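PDB 3SYJ: adhesion and penetration protein autotransporter from Haemophilus influenzae, which promotes bacterial adherence to and invasion of host cells and drives aggregation by self-association through its surface-exposed passenger, which also carries a probable serine protease domain. Local coordinates for residues A[75-80]-A[99-104]; A[314-319]-A[323-328]; A[469-474]-A[478-483]; A[650-655]-A[660-665]; A[671-676]-A[682-687]. All coordinates share one frame; numbering follows the deposited sequence.

Contact 1 of 5, residues A[75-80]-A[99-104]; sequences VGYTDV and VKRNNY
Within the N-terminal peptidase S6 domain, which belongs to the same clan as the chymotrypsin-like proteases, the Arg-101 side chain rises from just beyond strand 96-100 to meet the loop Val-75 to Thr-78 that leads into strand 79-80. Its first torsion points CG away from the carbonyl carbon, and a bend at chi3 (144°) brings the guanidinium up to the loop, where its plane stands 82° from that of the Tyr-77 ring. NH1 of Arg-101 approaches Tyr-77 CE2 obliquely at 3.8 Å. Val-75 O sits over one guanidinium face, offset toward its rim, 4.0 Å from Arg-101 NH2. Tyr-77 O lies near the guanidinium plane, but its modelled separation from Arg-101 NH2, 2.2 Å, is too short to be real, so the detail at this end is doubtful. Other parts of the domain and its surroundings hold the polar ends: Arg-101 NE bonds to Ile-329 O, and Tyr-77 OH to His-117 NE2. The side chain of Tyr-77 is about 10 Å from that of Ser-218, the probable catalytic serine, so the contact borders the active-site region. With Arg-101 buried, Val-75 O over its guanidinium face and Ile-329 O accepting from its NE, the chemistry implies that these backbone carbonyls would probably offset part of its positive charge.

Contact 2 of 5, residues A[314-319]-A[323-328]; sequences KEKDKV and RYDGPN
Lys-316 and Asp-325 meet at about a right angle, and the lysine does the reaching. Its chain is extended beyond CG, with chi1 at -179° setting CG opposite the backbone N, and it runs past two carbonyl groups: CG lies 3.7 Å from Pro-327 O and CE 3.6 Å from Gly-326 O. At the end, Lys-316 NZ makes a salt bridge of 2.9 Å to Asp-325 OD1, which offers its syn lone pair. The same oxygen takes a second proton donor, Gly-326 N at 2.6 Å, from above the carboxylate plane. Val-319 and Asn-328 form the other perpendicular pair. Val-319 CG2 touches Asn-328 ND2 at 3.7 Å, while CG1 faces Tyr-324 O. The amide of Asn-328 is fixed by ND2 donating 2.9 Å to Gly-326 O, which lies close to the amide plane, and by Asn-103 ND2 bonding to its OD1. At the strand end of the loop, Asp-317 N donates to Asn-328 O at 2.8 Å and 164°. These bonds close the loop of a small hairpin whose strands are 315-316 and 329-330, and Tyr-324 touches His-73 and Asp-115 of the likely Ser-His-Asp triad. The Asp-317 carboxylate is buried but accepts from Lys-318 N, Arg-101 N and Lys-100 NZ, which would favour its ionised form; the Lys-316 to Asp-325 bridge joins two exposed residues, so solvent probably screens it.

Contact 3 of 5, residues A[469-474]-A[478-483]; sequences DKFYFG and GRLDLN
Phe-471 carries the Leu-480 methyl CD2 over one ring face, 4.0 Å above the plane and offset toward the rim. The other methyl, Leu-480 CD1, lies on the same side of the ring, 4.0 Å from Phe-471 CZ. Phe-473 is met differently: Gly-478 O lies at its edge, near the ring plane and 3.5 Å from CE1, while Leu-480 CB approaches CZ obliquely at 3.7 Å. One face of Phe-473 also receives CE2 of Phe-471. The two side chains leave the strand with different first torsions, CG being opposite the backbone N in Phe-471 (chi1 -176°) and opposite the carbonyl carbon in Phe-473 (chi1 -57°). Strands 471-473 and 478-481 belong to different walls of the passenger's parallel beta-helix; their axes come within 8.8 Å at 141°, and no hydrogen bond crosses between them, as expected for side chains meeting in the interior of a coil. Neighbouring coils continue the packing, with Phe-471 and Phe-473 both touching Leu-451, Leu-480 touching Val-458, and Phe-473 also touching Ile-501. Where the second strand ends, Asp-481 OD1 accepts from Asn-483 N at 3.0 Å, forming an Asx turn, and it also bonds His-504 N of the following coil.

Contact 4 of 5, residues A[650-655]-A[660-665]; sequences GNWTVS and ATFGVV
Strands 651-654 and 660-662, which carry Trp-652 and Phe-662, come within 9.7 Å of each other, axis to axis, at 138° with no hydrogen bond across, the relation of two walls rather than of paired strands. The rings form a T-shaped pair: the edge of Phe-662 points into the indole face, the planes are 79° apart, and the centroid of the phenyl ring is 4.9 Å from that of the indole six-membered ring. Phe-662 CZ stands over the centre of the indole, 3.6 Å from Trp-652 CE2, and CE1 is 3.6 Å from Trp-652 CZ2. Both first torsions set CG opposite the carbonyl carbon (chi1 -72° for Trp-652), and the two side chains run at each other from opposite directions. Beside the rings, Val-654 CG2 meets Ala-660 CB at 3.9 Å; Ala-660 CB also lies 4.3 Å from Trp-652 CZ3. All four residues are buried, so the contact itself is apolar, inside a coil of the second beta-solenoid repeat region. Trp-652 stacks on Phe-632 and touches Ala-639 of strand 638-641, Phe-662 touches Val-641 of that same strand, and toward the following coil Phe-662 packs on Ile-703 of strand 701-709 and Val-717 of strand 714-718, while Val-654 packs on Leu-709.

Contact 5 of 5, residues A[671-676]-A[682-687]; sequences TICTRS and TTCQKV
Ile-672 N donates to Gln-685 O at 2.9 Å and 173°, and Gln-685 N returns a longer bond to Ile-672 O. The pair Thr-674 and Thr-683 is bonded the same way in both directions, the shorter bond being Thr-683 N to Thr-674 O at 2.9 Å. A water sits beside the strands: it donates to Ile-672 O at 2.8 Å, accepts from Gln-685 NE2 at 3.0 Å and bonds to Thr-674 OG1 at 3.0 Å. Thr-674 turns its hydroxyl there with chi1 at 58°, which places OG1 between N and the carbonyl carbon. The whole is an antiparallel beta hairpin, strands 669-675 and 682-688, lying against the outside of the beta-solenoid. At the non-hydrogen-bonded pair flanked by these two hydrogen-bonded ones, Cys-673 SG and Cys-684 SG join in a cross-strand disulfide of 2.0 Å, chi3 107°. The disulfide's side of the hairpin rests on the solenoid, Cys-673 touching Phe-588 and Leu-569 and Thr-682 touching Ala-538. Arg-675 shares that side but leads off beyond Thr-682, where NH2 bonds Asn-494 O and Asn-540 OD1. On the water's side Ile-672 CG1 packs across Val-687 CB at 4.1 Å, the two side chains meeting at about a right angle. Lys-686 CD lies 3.6 Å from Thr-671 OG1, over which the lysine chain passes obliquely.

How the contacts relate
From the N terminus the five contacts come in series, none enclosing or crossing another. Contact 1 closes an 18-residue loop inside the protease domain; contact 2 closes the tip of a hairpin that leaves the first part of the beta-helix. These two have centres about 9 Å apart and touch through charged and backbone groups, so the hairpin ties the protease to the beta-helical stem. Contacts 3 and 4 each close a short turn between walls of the beta-helix, about 29 Å apart between centres. Contact 5 closes a hairpin on the solenoid's outside directly after contact 4, which it meets where Ile-672 CD1 packs on Val-664 CG1, and its nearest atoms are about 7 Å from contact 3.

Contact 1 of 5, residues A[75-80]-A[99-104]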
# COMPACT_ATOMS: atom_id res chain seq x y z
N VAL A 75 43.58 -50.19 41.32
CA VAL A 75 44.94 -49.84 41.72
C VAL A 75 45.83 -49.41 40.56
O VAL A 75 46.98 -49.04 40.78
CB VAL A 75 45.63 -51.02 42.45
CG1 VAL A 75 44.89 -51.36 43.72
CG2 VAL A 75 45.72 -52.23 41.53
N GLY A 76 45.30 -49.44 39.35
CA GLY A 76 46.11 -49.19 38.17
C GLY A 76 46.04 -47.82 37.51
O GLY A 76 47.05 -47.32 37.01
N TYR A 77 44.86 -47.20 37.49
CA TYR A 77 44.69 -45.95 36.76
C TYR A 77 45.40 -44.81 37.46
O TYR A 77 45.45 -44.77 38.68
CB TYR A 77 43.20 -45.63 36.51
CG TYR A 77 42.44 -45.09 37.69
CD1 TYR A 77 41.73 -43.90 37.60
CD2 TYR A 77 42.38 -45.79 38.90
CE1 TYR A 77 41.01 -43.40 38.67
CE2 TYR A 77 41.66 -45.30 39.98
CZ TYR A 77 40.97 -44.10 39.86
OH TYR A 77 40.26 -43.59 40.93
N THR A 78 45.96 -43.88 36.69
CA THR A 78 46.75 -42.80 37.27
C THR A 78 46.20 -41.42 36.90
O THR A 78 46.76 -40.41 37.30
CB THR A 78 48.20 -42.87 36.79
OG1 THR A 78 48.22 -42.89 35.36
CG2 THR A 78 48.85 -44.14 37.30
N ASP A 79 45.12 -41.40 36.13
CA ASP A 79 44.54 -40.15 35.66
C ASP A 79 43.12 -40.34 35.16
O ASP A 79 42.67 -41.46 34.94
CB ASP A 79 45.41 -39.55 34.55
CG ASP A 79 45.76 -40.55 33.47
OD1 ASP A 79 44.83 -41.18 32.93
OD2 ASP A 79 46.96 -40.70 33.15
N VAL A 80 42.40 -39.23 35.00
CA VAL A 80 41.05 -39.27 34.48
C VAL A 80 40.86 -38.15 33.47
O VAL A 80 41.64 -37.19 33.45
CB VAL A 80 39.98 -39.13 35.59
CG1 VAL A 80 39.95 -40.39 36.46
CG2 VAL A 80 40.25 -37.90 36.44
N VAL A 99 47.45 -37.34 42.17
CA VAL A 99 48.67 -37.03 42.91
C VAL A 99 48.64 -37.65 44.29
O VAL A 99 49.65 -37.71 44.98
CB VAL A 99 48.87 -35.50 43.04
CG1 VAL A 99 48.92 -34.86 41.66
CG2 VAL A 99 47.77 -34.88 43.89
N LYS A 100 47.46 -38.12 44.69
CA LYS A 100 47.29 -38.76 45.99
C LYS A 100 46.00 -39.57 45.93
O LYS A 100 44.94 -39.02 45.62
CB LYS A 100 47.22 -37.70 47.08
CG LYS A 100 47.07 -38.25 48.48
CD LYS A 100 48.28 -39.07 48.87
CE LYS A 100 48.27 -39.35 50.36
NZ LYS A 100 49.22 -40.42 50.73
N ARG A 101 46.09 -40.86 46.23
CA ARG A 101 44.96 -41.78 46.09
C ARG A 101 43.98 -41.69 47.25
O ARG A 101 42.78 -41.90 47.07
CB ARG A 101 45.45 -43.23 45.96
CG ARG A 101 46.48 -43.43 44.87
CD ARG A 101 46.44 -44.85 44.32
NE ARG A 101 46.70 -44.82 42.89
CZ ARG A 101 45.84 -45.21 41.96
NH1 ARG A 101 44.65 -45.71 42.28
NH2 ARG A 101 46.18 -45.14 40.69
N ASN A 102 44.49 -41.39 48.43
CA ASN A 102 43.69 -41.37 49.64
C ASN A 102 42.88 -42.65 49.80
O ASN A 102 41.66 -42.62 49.90
CB ASN A 102 42.77 -40.14 49.68
CG ASN A 102 43.56 -38.83 49.76
OD1 ASN A 102 44.44 -38.67 50.60
ND2 ASN A 102 43.24 -37.89 48.88
N ASN A 103 43.59 -43.78 49.82
CA ASN A 103 42.98 -45.06 50.13
C ASN A 103 42.51 -45.09 51.58
O ASN A 103 43.28 -44.84 52.50
CB ASN A 103 43.95 -46.21 49.85
CG ASN A 103 44.28 -46.36 48.37
OD1 ASN A 103 43.44 -46.12 47.50
ND2 ASN A 103 45.51 -46.76 48.07
N TYR A 104 41.23 -45.37 51.76
CA TYR A 104 40.61 -45.46 53.08
C TYR A 104 41.34 -46.43 54.01
O TYR A 104 41.73 -47.52 53.59
CB TYR A 104 39.18 -45.94 52.90
CG TYR A 104 38.26 -45.70 54.05
CD1 TYR A 104 37.56 -44.51 54.17
CD2 TYR A 104 38.05 -46.69 55.01
CE1 TYR A 104 36.69 -44.30 55.21
CE2 TYR A 104 37.18 -46.48 56.06
CZ TYR A 104 36.50 -45.29 56.16
OH TYR A 104 35.63 -45.08 57.20

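Contact 2 of 5, residues A[314-319]-A[323-328]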
# COMPACT_ATOMS: atom_id res chain seq x y z
N LYS A 314 56.70 -39.79 40.87
CA LYS A 314 55.84 -40.96 41.05
C LYS A 314 56.31 -41.81 42.23
O LYS A 314 57.50 -42.00 42.43
CB LYS A 314 55.85 -41.85 39.81
CG LYS A 314 55.73 -41.10 38.50
CD LYS A 314 54.29 -40.85 38.12
CE LYS A 314 54.19 -40.51 36.64
NZ LYS A 314 54.92 -39.26 36.29
N GLU A 315 55.36 -42.34 42.99
CA GLU A 315 55.70 -43.25 44.07
C GLU A 315 54.49 -44.11 44.43
O GLU A 315 53.36 -43.79 44.04
CB GLU A 315 56.18 -42.47 45.29
CG GLU A 315 57.02 -43.29 46.26
CD GLU A 315 57.63 -42.44 47.36
OE1 GLU A 315 58.81 -42.06 47.23
OE2 GLU A 315 56.93 -42.15 48.35
N LYS A 316 54.73 -45.19 45.16
CA LYS A 316 53.65 -46.07 45.58
C LYS A 316 52.98 -45.52 46.84
O LYS A 316 53.63 -45.31 47.86
CB LYS A 316 54.18 -47.48 45.82
CG LYS A 316 53.12 -48.48 46.25
CD LYS A 316 53.65 -49.91 46.17
CE LYS A 316 52.70 -50.91 46.83
NZ LYS A 316 53.24 -52.30 46.76
N ASP A 317 51.68 -45.31 46.75
CA ASP A 317 50.91 -44.73 47.84
C ASP A 317 50.65 -45.77 48.92
O ASP A 317 50.95 -46.95 48.75
CB ASP A 317 49.59 -44.19 47.30
CG ASP A 317 49.08 -42.99 48.06
OD1 ASP A 317 49.52 -42.77 49.21
OD2 ASP A 317 48.23 -42.27 47.51
N LYS A 318 50.08 -45.32 50.04
CA LYS A 318 49.76 -46.20 51.15
C LYS A 318 48.78 -47.27 50.71
O LYS A 318 47.78 -46.97 50.06
CB LYS A 318 49.17 -45.39 52.32
CG LYS A 318 50.19 -44.56 53.11
CD LYS A 318 49.53 -43.60 54.12
CE LYS A 318 48.97 -42.32 53.46
NZ LYS A 318 48.45 -41.30 54.43
N VAL A 319 49.07 -48.52 51.07
CA VAL A 319 48.14 -49.62 50.87
C VAL A 319 47.70 -50.17 52.22
O VAL A 319 48.52 -50.66 53.00
CB VAL A 319 48.80 -50.75 50.06
CG1 VAL A 319 47.79 -51.86 49.81
CG2 VAL A 319 49.35 -50.21 48.75
N ARG A 323 44.77 -57.06 49.85
CA ARG A 323 44.01 -57.47 48.67
C ARG A 323 44.14 -56.39 47.60
O ARG A 323 44.26 -56.69 46.41
CB ARG A 323 42.54 -57.70 49.03
CG ARG A 323 42.33 -58.73 50.12
CD ARG A 323 40.93 -58.61 50.74
NE ARG A 323 39.88 -58.94 49.79
CZ ARG A 323 38.59 -58.70 50.00
NH1 ARG A 323 38.20 -58.11 51.13
NH2 ARG A 323 37.68 -59.03 49.09
N TYR A 324 44.14 -55.14 48.04
CA TYR A 324 44.18 -54.00 47.13
C TYR A 324 45.60 -53.51 46.87
O TYR A 324 45.82 -52.32 46.65
CB TYR A 324 43.31 -52.87 47.67
CG TYR A 324 41.98 -53.37 48.17
CD1 TYR A 324 41.31 -54.37 47.49
CD2 TYR A 324 41.40 -52.84 49.31
CE1 TYR A 324 40.09 -54.84 47.95
CE2 TYR A 324 40.19 -53.30 49.77
CZ TYR A 324 39.54 -54.29 49.09
OH TYR A 324 38.32 -54.75 49.55
N ASP A 325 46.55 -54.43 46.88
CA ASP A 325 47.92 -54.09 46.56
C ASP A 325 48.03 -53.96 45.05
O ASP A 325 47.13 -54.38 44.32
CB ASP A 325 48.89 -55.14 47.11
CG ASP A 325 50.32 -54.62 47.20
OD1 ASP A 325 50.56 -53.50 46.73
OD2 ASP A 325 51.19 -55.34 47.74
N GLY A 326 49.12 -53.37 44.58
CA GLY A 326 49.30 -53.10 43.16
C GLY A 326 50.07 -51.80 43.00
O GLY A 326 50.47 -51.20 44.00
N PRO A 327 50.19 -51.27 41.80
CA PRO A 327 50.94 -50.04 41.56
C PRO A 327 50.57 -48.83 42.43
O PRO A 327 51.44 -48.23 42.99
CB PRO A 327 50.70 -49.77 40.10
CG PRO A 327 50.38 -51.03 39.56
CD PRO A 327 49.63 -51.76 40.55
N ASN A 328 49.31 -48.51 42.59
CA ASN A 328 48.92 -47.47 43.54
C ASN A 328 49.71 -46.16 43.45
O ASN A 328 50.09 -45.57 44.42
CB ASN A 328 48.99 -47.99 44.95
CG ASN A 328 47.87 -48.87 45.28
OD1 ASN A 328 46.82 -48.41 45.60
ND2 ASN A 328 48.09 -50.16 45.25

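Contact 3 of 5, residues A[469-474]-A[478-483]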
# COMPACT_ATOMS: atom_id res chain seq x y z
N ASP A 469 44.38 -19.02 16.17
CA ASP A 469 44.48 -20.44 15.83
C ASP A 469 44.60 -21.29 17.08
O ASP A 469 44.38 -22.50 17.03
CB ASP A 469 45.68 -20.69 14.91
CG ASP A 469 45.46 -20.16 13.50
OD1 ASP A 469 44.30 -19.85 13.15
OD2 ASP A 469 46.46 -20.05 12.75
N LYS A 470 44.97 -20.67 18.20
CA LYS A 470 45.18 -21.38 19.46
C LYS A 470 44.02 -21.19 20.46
O LYS A 470 44.15 -21.51 21.64
CB LYS A 470 46.49 -20.90 20.10
CG LYS A 470 47.75 -21.29 19.34
CD LYS A 470 48.19 -22.69 19.71
CE LYS A 470 49.42 -23.12 18.92
NZ LYS A 470 49.13 -23.15 17.45
N PHE A 471 42.90 -20.66 19.99
CA PHE A 471 41.73 -20.46 20.83
C PHE A 471 40.73 -21.55 20.47
O PHE A 471 40.54 -21.86 19.29
CB PHE A 471 41.13 -19.07 20.59
CG PHE A 471 39.97 -18.73 21.49
CD1 PHE A 471 40.14 -17.88 22.57
CD2 PHE A 471 38.71 -19.25 21.25
CE1 PHE A 471 39.07 -17.56 23.41
CE2 PHE A 471 37.64 -18.95 22.08
CZ PHE A 471 37.82 -18.10 23.16
N TYR A 472 40.09 -22.14 21.46
CA TYR A 472 39.11 -23.17 21.18
C TYR A 472 37.93 -23.15 22.15
O TYR A 472 38.10 -22.87 23.34
CB TYR A 472 39.75 -24.57 21.17
CG TYR A 472 40.27 -25.00 22.52
CD1 TYR A 472 39.46 -25.74 23.39
CD2 TYR A 472 41.54 -24.66 22.94
CE1 TYR A 472 39.93 -26.12 24.64
CE2 TYR A 472 42.01 -25.04 24.18
CZ TYR A 472 41.20 -25.78 25.03
OH TYR A 472 41.68 -26.15 26.26
N PHE A 473 36.75 -23.44 21.61
CA PHE A 473 35.60 -23.79 22.43
C PHE A 473 35.56 -25.31 22.60
O PHE A 473 35.24 -26.05 21.67
CB PHE A 473 34.30 -23.29 21.77
CG PHE A 473 34.28 -21.81 21.52
CD1 PHE A 473 33.71 -20.94 22.43
CD2 PHE A 473 34.83 -21.28 20.36
CE1 PHE A 473 33.69 -19.58 22.19
CE2 PHE A 473 34.82 -19.92 20.12
CZ PHE A 473 34.24 -19.07 21.04
N GLY A 474 35.91 -25.77 23.79
CA GLY A 474 35.88 -27.19 24.07
C GLY A 474 34.49 -27.67 24.43
O GLY A 474 33.50 -27.06 24.04
N GLY A 478 31.41 -21.83 25.85
CA GLY A 478 31.35 -20.66 26.71
C GLY A 478 31.30 -19.40 25.85
O GLY A 478 31.12 -19.49 24.63
N ARG A 479 31.48 -18.24 26.47
CA ARG A 479 31.33 -16.97 25.74
C ARG A 479 32.66 -16.30 25.46
O ARG A 479 33.44 -16.04 26.38
CB ARG A 479 30.42 -15.98 26.50
CG ARG A 479 28.93 -16.23 26.31
CD ARG A 479 28.06 -15.36 27.21
NE ARG A 479 26.96 -16.14 27.78
CZ ARG A 479 25.89 -16.52 27.09
NH1 ARG A 479 25.76 -16.19 25.82
NH2 ARG A 479 24.93 -17.23 27.67
N LEU A 480 32.92 -16.04 24.19
CA LEU A 480 34.01 -15.16 23.81
C LEU A 480 33.38 -13.80 23.55
O LEU A 480 32.68 -13.61 22.55
CB LEU A 480 34.72 -15.68 22.55
CG LEU A 480 35.73 -14.71 21.91
CD1 LEU A 480 36.79 -14.29 22.92
CD2 LEU A 480 36.37 -15.29 20.65
N ASP A 481 33.60 -12.86 24.47
CA ASP A 481 33.07 -11.51 24.35
C ASP A 481 34.12 -10.59 23.74
O ASP A 481 35.06 -10.18 24.42
CB ASP A 481 32.61 -10.97 25.71
CG ASP A 481 32.23 -9.49 25.67
OD1 ASP A 481 31.84 -9.00 24.59
OD2 ASP A 481 32.34 -8.82 26.72
N LEU A 482 33.94 -10.28 22.46
CA LEU A 482 34.87 -9.44 21.71
C LEU A 482 34.97 -8.03 22.28
O LEU A 482 35.94 -7.31 22.01
CB LEU A 482 34.43 -9.38 20.25
CG LEU A 482 34.35 -10.74 19.57
CD1 LEU A 482 33.98 -10.54 18.13
CD2 LEU A 482 35.69 -11.45 19.68
N ASN A 483 33.96 -7.62 23.04
CA ASN A 483 33.99 -6.35 23.73
C ASN A 483 34.51 -5.23 22.85
O ASN A 483 35.42 -4.49 23.25
CB ASN A 483 34.84 -6.47 24.99
CG ASN A 483 34.82 -5.20 25.83
OD1 ASN A 483 33.88 -4.41 25.76
ND2 ASN A 483 35.87 -5.01 26.64

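Contact 4 of 5, residues A[650-655]-A[660-665]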
# COMPACT_ATOMS: atom_id res chain seq x y z
N GLY A 650 16.04 -11.60 8.35
CA GLY A 650 16.93 -10.54 7.92
C GLY A 650 16.77 -10.28 6.43
O GLY A 650 16.18 -11.09 5.72
N ASN A 651 17.30 -9.16 5.95
CA ASN A 651 17.15 -8.80 4.55
C ASN A 651 18.36 -9.22 3.73
O ASN A 651 19.49 -9.14 4.21
CB ASN A 651 16.89 -7.29 4.40
CG ASN A 651 15.59 -6.86 5.06
OD1 ASN A 651 14.57 -7.54 4.98
ND2 ASN A 651 15.63 -5.72 5.73
N TRP A 652 18.12 -9.66 2.51
CA TRP A 652 19.18 -10.23 1.68
C TRP A 652 19.55 -9.29 0.55
O TRP A 652 18.69 -8.72 -0.11
CB TRP A 652 18.74 -11.59 1.10
CG TRP A 652 18.70 -12.69 2.13
CD1 TRP A 652 17.74 -12.89 3.09
CD2 TRP A 652 19.67 -13.73 2.31
NE1 TRP A 652 18.07 -13.99 3.85
CE2 TRP A 652 19.24 -14.52 3.39
CE3 TRP A 652 20.86 -14.07 1.65
CZ2 TRP A 652 19.96 -15.63 3.84
CZ3 TRP A 652 21.57 -15.17 2.10
CH2 TRP A 652 21.12 -15.94 3.18
N THR A 653 20.85 -9.12 0.34
CA THR A 653 21.37 -8.43 -0.84
C THR A 653 22.41 -9.30 -1.54
O THR A 653 23.49 -9.55 -1.01
CB THR A 653 21.99 -7.08 -0.49
OG1 THR A 653 21.00 -6.24 0.12
CG2 THR A 653 22.51 -6.40 -1.75
N VAL A 654 22.06 -9.76 -2.74
CA VAL A 654 22.95 -10.61 -3.51
C VAL A 654 23.39 -9.83 -4.74
O VAL A 654 22.56 -9.34 -5.50
CB VAL A 654 22.24 -11.90 -3.93
CG1 VAL A 654 23.23 -12.91 -4.49
CG2 VAL A 654 21.49 -12.49 -2.75
N SER A 655 24.70 -9.71 -4.93
CA SER A 655 25.22 -8.83 -5.96
C SER A 655 26.32 -9.50 -6.79
O SER A 655 26.64 -10.67 -6.57
CB SER A 655 25.73 -7.52 -5.34
OG SER A 655 26.76 -7.77 -4.41
N ALA A 660 22.22 -17.10 -4.01
CA ALA A 660 21.60 -17.51 -2.75
C ALA A 660 20.47 -18.49 -3.01
O ALA A 660 19.60 -18.23 -3.84
CB ALA A 660 21.08 -16.30 -2.00
N THR A 661 20.49 -19.62 -2.31
CA THR A 661 19.50 -20.67 -2.52
C THR A 661 18.84 -21.08 -1.20
O THR A 661 19.53 -21.27 -0.20
CB THR A 661 20.16 -21.91 -3.15
OG1 THR A 661 20.80 -21.53 -4.37
CG2 THR A 661 19.12 -22.99 -3.43
N PHE A 662 17.52 -21.22 -1.22
CA PHE A 662 16.76 -21.55 -0.01
C PHE A 662 15.90 -22.80 -0.19
O PHE A 662 15.15 -22.93 -1.16
CB PHE A 662 15.83 -20.40 0.38
CG PHE A 662 16.50 -19.07 0.52
CD1 PHE A 662 16.77 -18.55 1.77
CD2 PHE A 662 16.83 -18.32 -0.60
CE1 PHE A 662 17.38 -17.31 1.91
CE2 PHE A 662 17.43 -17.08 -0.47
CZ PHE A 662 17.71 -16.57 0.79
N GLY A 663 15.98 -23.71 0.78
CA GLY A 663 15.11 -24.87 0.83
C GLY A 663 15.70 -26.11 0.18
O GLY A 663 16.47 -26.01 -0.77
N VAL A 664 15.34 -27.28 0.70
CA VAL A 664 15.66 -28.54 0.03
C VAL A 664 14.41 -29.07 -0.64
O VAL A 664 13.30 -28.84 -0.17
CB VAL A 664 16.19 -29.59 1.01
CG1 VAL A 664 17.54 -29.16 1.56
CG2 VAL A 664 15.19 -29.82 2.14
N VAL A 665 14.59 -29.79 -1.74
CA VAL A 665 13.47 -30.27 -2.54
C VAL A 665 13.22 -31.76 -2.33
O VAL A 665 14.11 -32.59 -2.55
CB VAL A 665 13.71 -30.02 -4.05
CG1 VAL A 665 12.53 -30.55 -4.87
CG2 VAL A 665 13.94 -28.54 -4.33

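Contact 5 of 5, residues A[671-676]-A[682-687]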
# COMPACT_ATOMS: atom_id res chain seq x y z
N THR A 671 22.39 -30.99 -1.81
CA THR A 671 23.70 -31.00 -1.18
C THR A 671 23.55 -30.77 0.33
O THR A 671 23.09 -29.72 0.76
CB THR A 671 24.65 -29.95 -1.79
OG1 THR A 671 24.77 -30.18 -3.20
CG2 THR A 671 26.02 -30.05 -1.15
N ILE A 672 23.90 -31.78 1.12
CA ILE A 672 23.74 -31.68 2.57
C ILE A 672 25.10 -31.64 3.26
O ILE A 672 25.96 -32.49 3.02
CB ILE A 672 22.91 -32.86 3.12
CG1 ILE A 672 21.55 -32.95 2.42
CG2 ILE A 672 22.72 -32.74 4.63
CD1 ILE A 672 20.72 -31.70 2.51
N CYS A 673 25.30 -30.63 4.11
CA CYS A 673 26.55 -30.47 4.84
C CYS A 673 26.38 -30.83 6.30
O CYS A 673 25.52 -30.27 6.99
CB CYS A 673 27.03 -29.02 4.75
SG CYS A 673 27.75 -28.60 3.19
N THR A 674 27.20 -31.75 6.79
CA THR A 674 27.15 -32.18 8.18
C THR A 674 28.55 -32.37 8.71
O THR A 674 29.45 -32.79 7.98
CB THR A 674 26.41 -33.52 8.34
OG1 THR A 674 27.06 -34.51 7.54
CG2 THR A 674 24.96 -33.40 7.91
N ARG A 675 28.75 -32.04 9.99
CA ARG A 675 30.03 -32.27 10.65
C ARG A 675 29.97 -33.46 11.60
O ARG A 675 29.01 -33.62 12.35
CB ARG A 675 30.51 -31.02 11.41
CG ARG A 675 31.58 -31.37 12.44
CD ARG A 675 32.72 -30.37 12.55
NE ARG A 675 32.47 -29.41 13.62
CZ ARG A 675 33.39 -28.91 14.44
NH1 ARG A 675 34.67 -29.28 14.35
NH2 ARG A 675 33.02 -28.05 15.37
N SER A 676 30.99 -34.31 11.56
CA SER A 676 31.02 -35.49 12.40
C SER A 676 31.41 -35.11 13.81
O SER A 676 32.46 -34.52 14.03
CB SER A 676 32.03 -36.49 11.85
OG SER A 676 32.41 -37.42 12.85
N THR A 682 34.03 -32.10 8.39
CA THR A 682 32.81 -31.67 7.73
C THR A 682 32.72 -32.28 6.34
O THR A 682 33.70 -32.29 5.60
CB THR A 682 32.73 -30.13 7.62
OG1 THR A 682 32.86 -29.56 8.93
CG2 THR A 682 31.40 -29.68 7.02
N THR A 683 31.55 -32.79 5.99
CA THR A 683 31.36 -33.40 4.68
C THR A 683 30.16 -32.80 3.96
O THR A 683 29.09 -32.67 4.54
CB THR A 683 31.16 -34.91 4.80
OG1 THR A 683 32.34 -35.50 5.36
CG2 THR A 683 30.88 -35.52 3.44
N CYS A 684 30.35 -32.41 2.70
CA CYS A 684 29.25 -31.92 1.88
C CYS A 684 29.05 -32.85 0.71
O CYS A 684 29.99 -33.12 -0.04
CB CYS A 684 29.54 -30.51 1.35
SG CYS A 684 29.61 -29.24 2.62
N GLN A 685 27.82 -33.33 0.53
CA GLN A 685 27.55 -34.31 -0.51
C GLN A 685 26.07 -34.33 -0.89
O GLN A 685 25.19 -34.06 -0.07
CB GLN A 685 27.95 -35.70 -0.03
CG GLN A 685 26.90 -36.32 0.86
CD GLN A 685 27.48 -37.33 1.83
OE1 GLN A 685 28.19 -38.25 1.43
NE2 GLN A 685 27.16 -37.17 3.11
N LYS A 686 25.82 -34.68 -2.15
CA LYS A 686 24.47 -34.82 -2.67
C LYS A 686 23.80 -36.03 -2.04
O LYS A 686 24.37 -37.12 -2.02
CB LYS A 686 24.51 -35.00 -4.19
CG LYS A 686 25.12 -33.84 -4.94
CD LYS A 686 24.04 -32.90 -5.46
CE LYS A 686 24.60 -31.99 -6.54
NZ LYS A 686 23.53 -31.51 -7.45
N VAL A 687 22.60 -35.83 -1.52
CA VAL A 687 21.86 -36.88 -0.84
C VAL A 687 20.45 -36.90 -1.39
O VAL A 687 19.82 -35.85 -1.54
CB VAL A 687 21.79 -36.64 0.69
CG1 VAL A 687 20.95 -37.71 1.38
CG2 VAL A 687 23.19 -36.57 1.30
O HOH W 1 26.40 -34.70 4.67